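Local coordinates for pyoverdine biosynthesis protein PvcA (Pseudomonas aeruginosa, PDB 3E59), which builds the isonitrile group on L-tyrosine, taking its carbon from C2 of ribulose 5-phosphate, in paerucumarin biosynthesis, at residues L88-L93 and D135-M140. Residues are numbered along the deposited sequence; the frame is centred on the assembly and turned at random.
Sequences LSLSFL and DALRLM
No ring, amide or guanidinium group lies where Leu90 meets Leu137 and Met140, so there are no faces or edges to match. The nearby flat groups have partners outside this contact: the ring of Phe92 makes an edge-to-face pair with Tyr22, and the guanidinium of Arg138 has a long, weak ion pair with Asp156. On the Leu90 side one methyl, CD1, makes all the contacts. It sits 3.8 Å from CD1 of Leu137 and 4.0 Å from SD of Met140, the two partners approaching it from directions nearly at right angles. All three residues are buried, and apolar side chains suit a contact with no hydrogen bond across it. The helices belong one to each of two successive beta-alpha-beta crossovers of the Rossmann-like parallel sheet: helix 84-103 links strand 60-64 to strand 108-112, and helix 127-144 links strand 108-112 to strand 149-151. Leu90, its CG beside the backbone N, spans the gap at the nearest CA pair, Leu90 and Met140, 8.4 Å apart. The branched end of Leu137 offers both a methyl and CG, which stands anti to the backbone N (chi1 -158°) and comes to 4.0 Å from CD1 of Leu90. An unbranched methionine suits the second approach: Met140 runs extended as far as its sulfur, then bends (chi3 -87°) and carries CE away from that methyl. Glu86 also touches Leu137 and Met140, while Ile144 packs on Leu90.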
ATOM      1  N   LEU A  88      -5.129  12.760   2.344  1.00 35.13           N
ATOM      2  CA  LEU A  88      -4.462  12.856   3.644  1.00 34.02           C
ATOM      3  C   LEU A  88      -3.314  11.863   3.783  1.00 33.80           C
ATOM      4  O   LEU A  88      -2.335  12.145   4.466  1.00 35.46           O
ATOM      5  CB  LEU A  88      -5.473  12.676   4.770  1.00 33.93           C
ATOM      6  CG  LEU A  88      -6.473  13.824   4.929  1.00 35.21           C
ATOM      7  CD1 LEU A  88      -7.577  13.382   5.835  1.00 33.82           C
ATOM      8  CD2 LEU A  88      -5.779  15.075   5.487  1.00 34.68           C
ATOM      9  N   SER A  89      -3.437  10.699   3.147  1.00 32.07           N
ATOM     10  CA  SER A  89      -2.349   9.723   3.155  1.00 33.74           C
ATOM     11  C   SER A  89      -1.122  10.240   2.402  1.00 33.31           C
ATOM     12  O   SER A  89       0.018  10.117   2.887  1.00 34.87           O
ATOM     13  CB  SER A  89      -2.802   8.381   2.578  1.00 33.20           C
ATOM     14  OG  SER A  89      -3.851   7.839   3.351  1.00 33.97           O
ATOM     15  N   LEU A  90      -1.348  10.809   1.218  1.00 31.49           N
ATOM     16  CA  LEU A  90      -0.243  11.350   0.415  1.00 32.23           C
ATOM     17  C   LEU A  90       0.393  12.565   1.077  1.00 33.44           C
ATOM     18  O   LEU A  90       1.609  12.778   0.981  1.00 35.47           O
ATOM     19  CB  LEU A  90      -0.707  11.703  -0.999  1.00 33.13           C
ATOM     20  CG  LEU A  90      -1.123  10.530  -1.905  1.00 33.59           C
ATOM     21  CD1 LEU A  90      -2.012  11.023  -3.046  1.00 29.05           C
ATOM     22  CD2 LEU A  90       0.118   9.784  -2.415  1.00 30.88           C
ATOM     23  N   SER A  91      -0.433  13.368   1.745  1.00 33.38           N
ATOM     24  CA  SER A  91       0.067  14.539   2.451  1.00 32.62           C
ATOM     25  C   SER A  91       0.929  14.094   3.639  1.00 35.50           C
ATOM     26  O   SER A  91       1.994  14.668   3.906  1.00 36.94           O
ATOM     27  CB  SER A  91      -1.098  15.424   2.890  1.00 29.78           C
ATOM     28  OG  SER A  91      -0.615  16.550   3.590  1.00 33.97           O
ATOM     29  N   PHE A  92       0.478  13.051   4.333  1.00 38.23           N
ATOM     30  CA  PHE A  92       1.254  12.467   5.434  1.00 39.20           C
ATOM     31  C   PHE A  92       2.645  12.022   4.992  1.00 38.66           C
ATOM     32  O   PHE A  92       3.642  12.271   5.688  1.00 37.97           O
ATOM     33  CB  PHE A  92       0.540  11.270   6.090  1.00 38.57           C
ATOM     34  CG  PHE A  92       1.446  10.491   7.003  1.00 39.30           C
ATOM     35  CD1 PHE A  92       1.657  10.915   8.312  1.00 40.32           C
ATOM     36  CD2 PHE A  92       2.145   9.380   6.532  1.00 38.89           C
ATOM     37  CE1 PHE A  92       2.526  10.235   9.136  1.00 41.44           C
ATOM     38  CE2 PHE A  92       3.022   8.686   7.353  1.00 39.04           C
ATOM     39  CZ  PHE A  92       3.211   9.113   8.657  1.00 41.02           C
ATOM     40  N   LEU A  93       2.700  11.337   3.849  1.00 37.01           N
ATOM     41  CA  LEU A  93       3.941  10.761   3.357  1.00 36.05           C
ATOM     42  C   LEU A  93       4.912  11.868   2.998  1.00 36.90           C
ATOM     43  O   LEU A  93       6.116  11.764   3.248  1.00 33.42           O
ATOM     44  CB  LEU A  93       3.682   9.872   2.136  1.00 35.81           C
ATOM     45  CG  LEU A  93       2.960   8.530   2.329  1.00 34.09           C
ATOM     46  CD1 LEU A  93       2.662   7.924   0.977  1.00 31.76           C
ATOM     47  CD2 LEU A  93       3.784   7.584   3.174  1.00 33.89           C
ATOM     48  N   ASP A 135      -3.800   8.989 -13.104  1.00 39.63           N
ATOM     49  CA  ASP A 135      -3.785  10.390 -13.539  1.00 39.13           C
ATOM     50  C   ASP A 135      -4.308  11.302 -12.440  1.00 36.84           C
ATOM     51  O   ASP A 135      -3.762  12.381 -12.209  1.00 38.02           O
ATOM     52  CB  ASP A 135      -4.626  10.582 -14.822  1.00 42.73           C
ATOM     53  CG  ASP A 135      -4.044   9.861 -16.037  1.00 44.50           C
ATOM     54  OD1 ASP A 135      -2.847   9.505 -16.023  1.00 46.41           O
ATOM     55  OD2 ASP A 135      -4.797   9.648 -17.017  1.00 47.10           O
ATOM     56  N   ALA A 136      -5.368  10.857 -11.772  1.00 34.51           N
ATOM     57  CA  ALA A 136      -5.991  11.619 -10.695  1.00 36.64           C
ATOM     58  C   ALA A 136      -5.117  11.667  -9.434  1.00 38.41           C
ATOM     59  O   ALA A 136      -5.099  12.679  -8.728  1.00 38.85           O
ATOM     60  CB  ALA A 136      -7.370  11.053 -10.379  1.00 34.64           C
ATOM     61  N   LEU A 137      -4.386  10.584  -9.164  1.00 38.64           N
ATOM     62  CA  LEU A 137      -3.456  10.542  -8.028  1.00 40.00           C
ATOM     63  C   LEU A 137      -2.301  11.536  -8.184  1.00 42.21           C
ATOM     64  O   LEU A 137      -1.986  12.270  -7.239  1.00 45.02           O
ATOM     65  CB  LEU A 137      -2.895   9.133  -7.814  1.00 37.12           C
ATOM     66  CG  LEU A 137      -2.356   8.855  -6.409  1.00 39.23           C
ATOM     67  CD1 LEU A 137      -3.501   8.474  -5.472  1.00 38.22           C
ATOM     68  CD2 LEU A 137      -1.296   7.765  -6.425  1.00 40.04           C
ATOM     69  N   ARG A 138      -1.677  11.541  -9.368  1.00 43.86           N
ATOM     70  CA  ARG A 138      -0.638  12.516  -9.737  1.00 47.57           C
ATOM     71  C   ARG A 138      -1.117  13.958  -9.584  1.00 44.83           C
ATOM     72  O   ARG A 138      -0.390  14.812  -9.083  1.00 42.95           O
ATOM     73  CB  ARG A 138      -0.169  12.298 -11.180  1.00 49.15           C
ATOM     74  CG  ARG A 138       0.809  11.140 -11.365  1.00 54.00           C
ATOM     75  CD  ARG A 138       1.265  11.033 -12.824  1.00 56.29           C
ATOM     76  NE  ARG A 138       2.165   9.897 -13.063  1.00 61.90           N
ATOM     77  CZ  ARG A 138       3.496   9.986 -13.146  1.00 62.76           C
ATOM     78  NH1 ARG A 138       4.102  11.162 -13.011  1.00 65.13           N
ATOM     79  NH2 ARG A 138       4.228   8.898 -13.372  1.00 62.56           N
ATOM     80  N   LEU A 139      -2.342  14.211 -10.038  1.00 42.89           N
ATOM     81  CA  LEU A 139      -2.956  15.526  -9.964  1.00 43.10           C
ATOM     82  C   LEU A 139      -3.153  15.912  -8.498  1.00 40.65           C
ATOM     83  O   LEU A 139      -2.960  17.062  -8.119  1.00 37.39           O
ATOM     84  CB  LEU A 139      -4.288  15.512 -10.727  1.00 42.95           C
ATOM     85  CG  LEU A 139      -4.771  16.743 -11.494  1.00 46.16           C
ATOM     86  CD1 LEU A 139      -3.638  17.487 -12.219  1.00 44.07           C
ATOM     87  CD2 LEU A 139      -5.857  16.330 -12.482  1.00 44.13           C
ATOM     88  N   MET A 140      -3.512  14.927  -7.678  1.00 39.30           N
ATOM     89  CA  MET A 140      -3.686  15.133  -6.244  1.00 39.44           C
ATOM     90  C   MET A 140      -2.353  15.479  -5.573  1.00 38.84           C
ATOM     91  O   MET A 140      -2.300  16.330  -4.689  1.00 33.59           O
ATOM     92  CB  MET A 140      -4.302  13.888  -5.605  1.00 39.38           C
ATOM     93  CG  MET A 140      -4.670  14.048  -4.148  1.00 39.06           C
ATOM     94  SD  MET A 140      -5.623  12.639  -3.547  1.00 40.04           S
ATOM     95  CE  MET A 140      -7.284  13.155  -3.997  1.00 34.96           C
TER